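Local coordinates for protein NADP-dependent alcohol dehydrogenase (Entamoeba histolytica, PDB 2OUI) that reversibly oxidises alcohols to aldehydes or ketones with NADP+ as coenzyme, as a tetrameric, metal-dependent member of the medium-chain alcohol dehydrogenase family, at residues R138-P142 with E143-M147; I173-P177 with V178-S182; N127-D130 with A131-L135. The protein carries 1 engineered substitution. All coordinates share one frame; numbering follows the deposited sequence. Where two conformers were deposited one is given.

Interaction 1: residues R138-P142 with E143-M147; sequences RDIKP and EDAVM
K141 and D144 run side by side from the first turn of helix 142-145 and point the same way, with K141 at the N-cap. Along the lysine, CB faces E143 OE1 at 3.9 Å. Chi2 (145°) then places CD 3.9 Å from D144 OD2, and the bend at chi3 (99°) turns CE and NZ away. NZ ends 4.9 Å from D144 OD2, too far for a direct salt bridge, and a water spans the gap: it accepts from K141 NZ and donates to D144 OD2 at 2.7 Å. A second water does the same for the backbone, taking the N-H of K141 and giving its own proton to D144 OD2. One carboxylate oxygen is thus gripped by two waters, one from each end of the lysine.

The carbonyl of K141 starts the helix, receiving A145 N at 2.8 Å almost straight along the C=O axis (170° at the oxygen). P142 O takes V146 N one step on, with the donor tilted from the carbonyl plane. P142, in the first helical position, has no N-H to give, and E143, bent at chi2, brings OE1 back to 3.7 Å from P142 CD. On the buried side I140 CG2 meets A145 CB at 3.7 Å, while the isoleucine also packs on A306 and I309 of helix 298-310. The chemistry is that of a helix start with a hydrated polar side and an apolar inner side: the charges of K141 and D144 are bridged by water rather than paired directly, so any attraction between them is probably screened.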
ATOM      1  N   ARG A 138       7.242  33.571  -2.139  1.00 29.73           N
ATOM      2  CA  ARG A 138       8.013  34.760  -2.503  1.00 30.83           C
ATOM      3  C   ARG A 138       9.408  34.432  -3.083  1.00 30.38           C
ATOM      4  O   ARG A 138       9.964  35.231  -3.837  1.00 31.59           O
ATOM      5  CB  ARG A 138       8.095  35.737  -1.320  1.00 32.38           C
ATOM      6  CG  ARG A 138       6.746  36.402  -0.965  1.00 40.22           C
ATOM      7  CD  ARG A 138       6.867  37.513   0.111  1.00 36.61           C
ATOM      8  NE  ARG A 138       5.593  37.733   0.817  1.00 50.47           N
ATOM      9  CZ  ARG A 138       4.770  38.769   0.621  1.00 54.69           C
ATOM     10  NH1 ARG A 138       5.068  39.723  -0.256  1.00 57.11           N
ATOM     11  NH2 ARG A 138       3.638  38.858   1.313  1.00 52.28           N
ATOM     12  N   ASP A 139       9.942  33.242  -2.777  1.00 27.20           N
ATOM     13  CA  ASP A 139      11.285  32.855  -3.223  1.00 27.75           C
ATOM     14  C   ASP A 139      11.292  31.997  -4.512  1.00 29.43           C
ATOM     15  O   ASP A 139      12.319  31.375  -4.853  1.00 30.96           O
ATOM     16  CB  ASP A 139      12.043  32.159  -2.073  1.00 26.39           C
ATOM     17  CG  ASP A 139      11.452  30.789  -1.698  1.00 31.15           C
ATOM     18  OD1 ASP A 139      10.299  30.461  -2.059  1.00 29.45           O
ATOM     19  OD2 ASP A 139      12.168  30.018  -1.033  1.00 37.89           O
ATOM     20  N   ILE A 140      10.160  31.951  -5.225  1.00 26.02           N
ATOM     21  CA  ILE A 140      10.107  31.218  -6.498  1.00 25.71           C
ATOM     22  C   ILE A 140       9.734  32.165  -7.641  1.00 24.85           C
ATOM     23  O   ILE A 140       8.731  32.872  -7.559  1.00 25.00           O
ATOM     24  CB  ILE A 140       9.132  30.011  -6.473  1.00 24.80           C
ATOM     25  CG1 ILE A 140       9.453  29.073  -5.298  1.00 27.18           C
ATOM     26  CG2 ILE A 140       9.206  29.245  -7.796  1.00 24.91           C
ATOM     27  CD1 ILE A 140       8.618  27.786  -5.252  1.00 26.57           C
ATOM     28  N   LYS A 141      10.540  32.166  -8.703  1.00 24.90           N
ATOM     29  CA  LYS A 141      10.253  33.009  -9.866  1.00 26.03           C
ATOM     30  C   LYS A 141       9.018  32.486 -10.588  1.00 26.51           C
ATOM     31  O   LYS A 141       8.845  31.261 -10.732  1.00 27.41           O
ATOM     32  CB  LYS A 141      11.450  33.035 -10.819  1.00 28.14           C
ATOM     33  CG  LYS A 141      12.656  33.732 -10.212  1.00 33.08           C
ATOM     34  CD  LYS A 141      13.950  33.090 -10.650  1.00 44.60           C
ATOM     35  CE  LYS A 141      14.601  33.841 -11.779  1.00 46.72           C
ATOM     36  NZ  LYS A 141      16.003  33.372 -11.901  1.00 51.92           N
ATOM     37  N   PRO A 142       8.148  33.390 -11.046  1.00 25.95           N
ATOM     38  CA  PRO A 142       6.977  32.889 -11.778  1.00 25.23           C
ATOM     39  C   PRO A 142       7.321  31.857 -12.861  1.00 26.90           C
ATOM     40  O   PRO A 142       6.617  30.855 -13.002  1.00 26.52           O
ATOM     41  CB  PRO A 142       6.370  34.161 -12.385  1.00 26.99           C
ATOM     42  CG  PRO A 142       6.833  35.274 -11.467  1.00 28.59           C
ATOM     43  CD  PRO A 142       8.167  34.865 -10.913  1.00 25.57           C
ATOM     44  N   GLU A 143       8.402  32.087 -13.604  1.00 27.15           N
ATOM     45  CA  GLU A 143       8.767  31.209 -14.714  1.00 25.74           C
ATOM     46  C   GLU A 143       9.177  29.829 -14.210  1.00 26.56           C
ATOM     47  O   GLU A 143       8.835  28.806 -14.820  1.00 27.84           O
ATOM     48  CB  GLU A 143       9.886  31.835 -15.549  1.00 27.75           C
ATOM     49  CG  GLU A 143       9.490  33.146 -16.201  1.00 35.68           C
ATOM     50  CD  GLU A 143       9.846  34.410 -15.383  1.00 45.55           C
ATOM     51  OE1 GLU A 143       9.913  34.352 -14.127  1.00 38.68           O
ATOM     52  OE2 GLU A 143      10.035  35.479 -16.020  1.00 44.75           O
ATOM     53  N   ASP A 144       9.871  29.780 -13.077  1.00 24.87           N
ATOM     54  CA  ASP A 144      10.196  28.478 -12.473  1.00 25.92           C
ATOM     55  C   ASP A 144       8.953  27.802 -11.896  1.00 26.30           C
ATOM     56  O   ASP A 144       8.808  26.573 -11.952  1.00 25.08           O
ATOM     57  CB  ASP A 144      11.256  28.633 -11.377  1.00 24.00           C
ATOM     58  CG  ASP A 144      12.622  29.021 -11.921  1.00 32.08           C
ATOM     59  OD1 ASP A 144      12.803  29.064 -13.164  1.00 32.11           O
ATOM     60  OD2 ASP A 144      13.519  29.286 -11.084  1.00 33.82           O
ATOM     61  N   ALA A 145       8.052  28.601 -11.323  1.00 22.73           N
ATOM     62  CA  ALA A 145       6.848  28.039 -10.705  1.00 22.61           C
ATOM     63  C   ALA A 145       5.862  27.461 -11.721  1.00 23.50           C
ATOM     64  O   ALA A 145       5.111  26.536 -11.384  1.00 23.74           O
ATOM     65  CB  ALA A 145       6.159  29.082  -9.838  1.00 24.38           C
ATOM     66  N   VAL A 146       5.834  28.008 -12.944  1.00 23.18           N
ATOM     67  CA  VAL A 146       4.875  27.522 -13.952  1.00 25.49           C
ATOM     68  C   VAL A 146       5.180  26.075 -14.378  1.00 25.08           C
ATOM     69  O   VAL A 146       4.302  25.352 -14.898  1.00 24.09           O
ATOM     70  CB  VAL A 146       4.734  28.472 -15.169  1.00 27.05           C
ATOM     71  CG1 VAL A 146       5.962  28.414 -16.068  1.00 30.37           C
ATOM     72  CG2 VAL A 146       3.457  28.146 -15.930  1.00 31.41           C
ATOM     73  N   MET A 147       6.420  25.648 -14.132  1.00 23.96           N
ATOM     74  CA  MET A 147       6.804  24.246 -14.380  1.00 23.58           C
ATOM     75  C   MET A 147       6.161  23.282 -13.398  1.00 22.24           C
ATOM     76  O   MET A 147       6.075  22.084 -13.679  1.00 24.67           O
ATOM     77  CB  MET A 147       8.327  24.085 -14.315  1.00 21.96           C
ATOM     78  CG  MET A 147       9.108  24.931 -15.327  1.00 24.08           C
ATOM     79  SD  MET A 147       8.761  24.529 -17.050  1.00 28.98           S
ATOM     80  CE  MET A 147       7.648  25.827 -17.534  1.00 35.13           C
TER
HETATM   81  O   HOH W   1      12.975  30.224  -8.476  1.00 29.49           O
HETATM   82  O   HOH W   2      16.028  30.227 -11.088  1.00 38.82           O

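Interaction 2: residues I173-P177 with V178-S182; sequences IGIGP and VGLMS. With NO3 (nitrate ion), chain F; EDO (1,2-ethanediol), chain J.
The glycine-rich turn of a Rossmann fold runs through 173-182, linking strand 170-173 to helix 177-188; G174, G176 and G179 fit the GxGxxG pattern that, as in other Rossmann dehydrogenases, probably receives the coenzyme. Contact at the turn is close because glycines face each other: G179 CA lies 3.2 Å from G174 O in a CA-H...O contact with 154° at the hydrogen, and G179 CA is 4.1 Å from I175 CA. G174 takes a positive phi (107°), a region glycine reaches easily.

G176 is the N-cap. Its carbonyl accepts L180 N at 2.9 Å, with the donor nearly in line with C=O, and P177 O accepts M181 N in a more tilted bond. L180 packs against the same G176 oxygen with its CG, at 3.4 Å. I175 and L180 cross at about a right angle, though the detail of their meeting is doubtful, since I175 was modelled in two conformers. Both side chains also lean on A207 of helix 201-209, I175 touching C203 and L180 touching I206 as well, whereas P177 and V178 rest on M151 of helix 148-161.

A nitrate and a 1,2-ethanediol, probably from the crystallisation liquor, sit at the turn. The 1,2-ethanediol takes I175 N and is also held by S199 N and R200 N. The nitrate, bonded as well to T38 OG1, lies at the N-terminal end of the helix, whose dipole would probably attract an anion: its O2 accepts V178 N at 2.8 Å, lies 3.3 Å from P177 CD and is 3.4 Å from V178 CG2.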
ATOM      1  N   ILE A 173      11.688   6.234 -20.072  1.00 21.77           N
ATOM      2  CA  ILE A 173      11.644   6.246 -21.544  1.00 21.67           C
ATOM      3  C   ILE A 173      10.926   7.513 -21.992  1.00 23.15           C
ATOM      4  O   ILE A 173       9.727   7.676 -21.752  1.00 23.04           O
ATOM      5  CB  ILE A 173      10.928   5.002 -22.125  1.00 22.60           C
ATOM      6  CG1 ILE A 173      11.562   3.726 -21.580  1.00 25.61           C
ATOM      7  CG2 ILE A 173      10.991   5.024 -23.652  1.00 22.25           C
ATOM      8  CD1 ILE A 173      10.775   2.449 -21.878  1.00 21.42           C
ATOM      9  N   GLY A 174      11.687   8.416 -22.604  1.00 24.18           N
ATOM     10  CA  GLY A 174      11.153   9.649 -23.139  1.00 25.84           C
ATOM     11  C   GLY A 174      11.606  10.743 -22.220  1.00 25.28           C
ATOM     12  O   GLY A 174      11.241  10.767 -21.046  1.00 27.92           O
ATOM     13  N   ILE A 175      12.430  11.640 -22.742  1.00 25.82           N
ATOM     14  CA  ILE A 175      13.076  12.680 -21.954  0.50 26.15           C
ATOM     15  C   ILE A 175      12.732  14.104 -22.439  1.00 27.33           C
ATOM     16  O   ILE A 175      13.614  14.931 -22.536  1.00 27.42           O
ATOM     17  CB  ILE A 175      14.621  12.464 -21.936  0.50 26.51           C
ATOM     18  CG1 ILE A 175      14.969  11.041 -21.484  0.50 28.09           C
ATOM     19  CG2 ILE A 175      15.315  13.436 -21.010  0.50 28.45           C
ATOM     20  CD1 ILE A 175      14.516  10.720 -20.065  0.50 26.60           C
ATOM     21  N   GLY A 176      11.470  14.365 -22.767  1.00 25.71           N
ATOM     22  CA  GLY A 176      11.042  15.746 -22.934  1.00 25.22           C
ATOM     23  C   GLY A 176      10.981  16.349 -21.535  1.00 24.70           C
ATOM     24  O   GLY A 176      11.452  15.754 -20.571  1.00 24.13           O
ATOM     25  N   PRO A 177      10.377  17.529 -21.396  1.00 24.27           N
ATOM     26  CA  PRO A 177      10.288  18.138 -20.063  1.00 24.46           C
ATOM     27  C   PRO A 177       9.611  17.244 -19.018  1.00 24.42           C
ATOM     28  O   PRO A 177      10.022  17.264 -17.858  1.00 25.56           O
ATOM     29  CB  PRO A 177       9.475  19.425 -20.303  1.00 25.71           C
ATOM     30  CG  PRO A 177       8.843  19.236 -21.651  1.00 25.72           C
ATOM     31  CD  PRO A 177       9.786  18.388 -22.444  1.00 25.12           C
ATOM     32  N   VAL A 178       8.588  16.481 -19.393  1.00 23.01           N
ATOM     33  CA  VAL A 178       7.942  15.570 -18.432  1.00 23.92           C
ATOM     34  C   VAL A 178       8.901  14.471 -18.023  1.00 25.43           C
ATOM     35  O   VAL A 178       9.051  14.205 -16.832  1.00 26.36           O
ATOM     36  CB  VAL A 178       6.621  14.948 -18.956  1.00 24.27           C
ATOM     37  CG1 VAL A 178       6.024  13.860 -17.961  1.00 21.52           C
ATOM     38  CG2 VAL A 178       5.588  16.050 -19.155  1.00 25.47           C
ATOM     39  N   GLY A 179       9.544  13.836 -19.001  1.00 24.14           N
ATOM     40  CA  GLY A 179      10.520  12.769 -18.698  1.00 24.16           C
ATOM     41  C   GLY A 179      11.686  13.228 -17.835  1.00 23.89           C
ATOM     42  O   GLY A 179      12.200  12.473 -16.994  1.00 22.72           O
ATOM     43  N   LEU A 180      12.167  14.439 -18.092  1.00 23.41           N
ATOM     44  CA  LEU A 180      13.245  15.008 -17.277  1.00 21.97           C
ATOM     45  C   LEU A 180      12.783  15.112 -15.833  1.00 22.71           C
ATOM     46  O   LEU A 180      13.566  14.881 -14.897  1.00 22.41           O
ATOM     47  CB  LEU A 180      13.671  16.380 -17.818  1.00 20.23           C
ATOM     48  CG  LEU A 180      14.430  16.405 -19.153  1.00 21.95           C
ATOM     49  CD1 LEU A 180      14.666  17.851 -19.624  1.00 21.48           C
ATOM     50  CD2 LEU A 180      15.753  15.708 -18.980  1.00 22.62           C
ATOM     51  N   MET A 181      11.510  15.467 -15.651  1.00 24.29           N
ATOM     52  CA  MET A 181      10.953  15.562 -14.309  1.00 22.81           C
ATOM     53  C   MET A 181      10.712  14.177 -13.722  1.00 22.60           C
ATOM     54  O   MET A 181      10.758  14.020 -12.514  1.00 21.77           O
ATOM     55  CB  MET A 181       9.713  16.464 -14.241  1.00 20.62           C
ATOM     56  CG  MET A 181      10.052  17.979 -14.384  1.00 20.56           C
ATOM     57  SD  MET A 181      11.114  18.504 -13.004  1.00 26.91           S
ATOM     58  CE  MET A 181      12.763  18.583 -13.712  1.00 24.24           C
ATOM     59  N   SER A 182      10.511  13.171 -14.589  1.00 21.82           N
ATOM     60  CA  SER A 182      10.437  11.766 -14.117  1.00 23.82           C
ATOM     61  C   SER A 182      11.809  11.250 -13.660  1.00 22.50           C
ATOM     62  O   SER A 182      11.890  10.450 -12.719  1.00 22.55           O
ATOM     63  CB  SER A 182       9.906  10.837 -15.208  1.00 23.00           C
ATOM     64  OG  SER A 182       8.522  11.068 -15.448  1.00 23.49           O
TER
HETATM   65  N   NO3 F3001       6.682  16.155 -23.052  1.00 31.99           N
HETATM   66  O1  NO3 F3001       6.126  17.396 -23.405  1.00 32.40           O
HETATM   67  O2  NO3 F3001       7.538  16.066 -21.976  1.00 23.82           O
HETATM   68  O3  NO3 F3001       6.386  14.997 -23.780  1.00 37.84           O
HETATM   69  C1  EDO J2003      14.240  13.553 -26.350  1.00 35.36           C
HETATM   70  O1  EDO J2003      14.750  12.517 -27.196  1.00 32.83           O
HETATM   71  C2  EDO J2003      12.892  13.112 -25.799  1.00 31.45           C
HETATM   72  O2  EDO J2003      12.886  11.682 -25.634  1.00 30.72           O

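Interaction 3: residues N127-D130 with A131-L135; sequences NEAD and ANLAL
N132 reaches back over the turn to N127, its side-chain amide set obliquely across that of N127 with the two planes 56° apart. What joins them is not amide to amide: N132 ND2 donates to the backbone O of N127 at 2.9 Å, nearly straight at the hydrogen. The acceptor lies in the plane of the N132 amide, while the donor stands above the carbonyl plane of N127. In N132, chi1 (-74°) swings CG back toward the helix start, and chi2 (-37°) turns ND2 onto N127 O, past E128 CB at 3.6 Å. The rotation of this amide is fixed from several sides, since ND2 also donates to P88 O and OD1 accepts from W90 NE1. N127 OD1 is hydrogen-bonded to T87 OG1, and E128 OE1 to W90 N.

Within the short helix 129-132, backbone bonds hold the turn. E128 is the N-cap, and E128 O accepts N132 N at 2.9 Å and, weakly, A131 N; A129 O takes L133 N at 3.0 Å. A water donates to both D130 O and L133 O, bridging the exit from the turn. A129 CB and L133 CD1 meet at 4.1 Å on the apolar side.

That apolar side faces the mixed sheet that contains strand 27-34, with A129 on A27 and L133 on V29. D130 OD2 accepts from K73 N and OD1 from R74 N, tying the helix to that loop; A131 O accepts from Q96 of the second subunit, and the chain runs on into strand 134-135, whose A134 packs against helix 298-310.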
ATOM      1  N   ASN A 127     -12.390  26.578 -10.798  1.00 22.71           N
ATOM      2  CA  ASN A 127     -13.432  26.030  -9.900  1.00 23.75           C
ATOM      3  C   ASN A 127     -12.844  25.679  -8.535  1.00 23.67           C
ATOM      4  O   ASN A 127     -11.682  25.310  -8.458  1.00 23.88           O
ATOM      5  CB  ASN A 127     -14.026  24.747 -10.501  1.00 24.31           C
ATOM      6  CG  ASN A 127     -12.964  23.713 -10.783  1.00 22.19           C
ATOM      7  OD1 ASN A 127     -12.080  23.916 -11.629  1.00 22.28           O
ATOM      8  ND2 ASN A 127     -13.025  22.599 -10.061  1.00 23.01           N
ATOM      9  N   GLU A 128     -13.651  25.763  -7.471  1.00 21.67           N
ATOM     10  CA  GLU A 128     -13.167  25.408  -6.119  1.00 22.60           C
ATOM     11  C   GLU A 128     -11.804  26.044  -5.802  1.00 22.63           C
ATOM     12  O   GLU A 128     -10.828  25.368  -5.474  1.00 21.91           O
ATOM     13  CB  GLU A 128     -13.181  23.874  -5.926  1.00 22.98           C
ATOM     14  CG  GLU A 128     -14.637  23.374  -5.865  1.00 22.67           C
ATOM     15  CD  GLU A 128     -14.746  21.870  -5.768  1.00 26.75           C
ATOM     16  OE1 GLU A 128     -13.868  21.247  -5.129  1.00 25.22           O
ATOM     17  OE2 GLU A 128     -15.734  21.327  -6.318  1.00 28.20           O
ATOM     18  N   ALA A 129     -11.753  27.373  -5.904  1.00 20.33           N
ATOM     19  CA  ALA A 129     -10.476  28.084  -5.866  1.00 22.57           C
ATOM     20  C   ALA A 129      -9.660  27.910  -4.564  1.00 22.85           C
ATOM     21  O   ALA A 129      -8.432  27.843  -4.618  1.00 23.75           O
ATOM     22  CB  ALA A 129     -10.697  29.575  -6.158  1.00 23.59           C
ATOM     23  N   ASP A 130     -10.315  27.865  -3.409  1.00 23.52           N
ATOM     24  CA  ASP A 130      -9.588  27.651  -2.159  1.00 23.10           C
ATOM     25  C   ASP A 130      -8.863  26.327  -2.196  1.00 23.40           C
ATOM     26  O   ASP A 130      -7.756  26.202  -1.684  1.00 25.75           O
ATOM     27  CB  ASP A 130     -10.542  27.645  -0.945  1.00 24.18           C
ATOM     28  CG  ASP A 130     -10.856  29.046  -0.442  1.00 27.31           C
ATOM     29  OD1 ASP A 130     -10.157  30.002  -0.847  1.00 30.46           O
ATOM     30  OD2 ASP A 130     -11.806  29.190   0.368  1.00 31.21           O
ATOM     31  N   ALA A 131      -9.497  25.322  -2.806  1.00 22.28           N
ATOM     32  CA  ALA A 131      -8.947  23.977  -2.813  1.00 20.26           C
ATOM     33  C   ALA A 131      -7.899  23.840  -3.926  1.00 22.10           C
ATOM     34  O   ALA A 131      -6.958  23.068  -3.801  1.00 23.42           O
ATOM     35  CB  ALA A 131     -10.059  22.975  -3.037  1.00 22.75           C
ATOM     36  N   ASN A 132      -8.061  24.599  -5.009  1.00 21.03           N
ATOM     37  CA  ASN A 132      -7.280  24.392  -6.213  1.00 22.28           C
ATOM     38  C   ASN A 132      -6.157  25.384  -6.533  1.00 24.79           C
ATOM     39  O   ASN A 132      -5.431  25.163  -7.487  1.00 24.72           O
ATOM     40  CB  ASN A 132      -8.218  24.260  -7.420  1.00 22.07           C
ATOM     41  CG  ASN A 132      -8.926  22.936  -7.425  1.00 23.58           C
ATOM     42  OD1 ASN A 132      -8.332  21.932  -7.048  1.00 24.02           O
ATOM     43  ND2 ASN A 132     -10.203  22.925  -7.808  1.00 21.39           N
ATOM     44  N   LEU A 133      -6.009  26.458  -5.754  1.00 21.63           N
ATOM     45  CA  LEU A 133      -4.931  27.428  -6.009  1.00 21.46           C
ATOM     46  C   LEU A 133      -3.950  27.539  -4.822  1.00 22.98           C
ATOM     47  O   LEU A 133      -4.376  27.716  -3.677  1.00 22.63           O
ATOM     48  CB  LEU A 133      -5.533  28.808  -6.302  1.00 23.15           C
ATOM     49  CG  LEU A 133      -6.324  28.878  -7.624  1.00 23.24           C
ATOM     50  CD1 LEU A 133      -6.991  30.234  -7.770  1.00 24.37           C
ATOM     51  CD2 LEU A 133      -5.445  28.550  -8.832  1.00 27.36           C
ATOM     52  N   ALA A 134      -2.652  27.413  -5.114  1.00 23.31           N
ATOM     53  CA  ALA A 134      -1.605  27.560  -4.102  1.00 21.58           C
ATOM     54  C   ALA A 134      -1.077  28.967  -4.221  1.00 23.32           C
ATOM     55  O   ALA A 134      -0.883  29.465  -5.332  1.00 23.12           O
ATOM     56  CB  ALA A 134      -0.467  26.557  -4.356  1.00 20.93           C
ATOM     57  N   LEU A 135      -0.829  29.620  -3.096  1.00 23.15           N
ATOM     58  CA  LEU A 135      -0.118  30.904  -3.160  1.00 21.47           C
ATOM     59  C   LEU A 135       1.311  30.733  -3.696  1.00 24.67           C
ATOM     60  O   LEU A 135       1.987  29.771  -3.338  1.00 25.48           O
ATOM     61  CB  LEU A 135      -0.110  31.592  -1.780  1.00 22.60           C
ATOM     62  CG  LEU A 135      -1.468  32.077  -1.227  1.00 27.21           C
ATOM     63  CD1 LEU A 135      -1.273  32.678   0.166  1.00 32.05           C
ATOM     64  CD2 LEU A 135      -2.188  33.069  -2.166  1.00 27.28           C
TER
HETATM   65  O   HOH W   3      -6.095  28.469  -1.555  1.00 25.82           O

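How the interactions relate
Along the chain the order is interaction 3, interaction 1, interaction 2. The first two adjoin in sequence, with centres 17 Å apart: strand 134-135 leaves the short helix 129-132 and is followed by helix 142-145. Interaction 2 lies further on, its centre 20 Å from that of interaction 1 and 27 Å from that of interaction 3, at the start of helix 177-188 beside the six-stranded parallel sheet. Each centres on the first turn of a helix. Interactions 1 and 3 both have neighbours on helix 298-310. The series leads from the GroES-like domain, where interaction 3 meets a second subunit, past the zinc region to the probable coenzyme-binding domain.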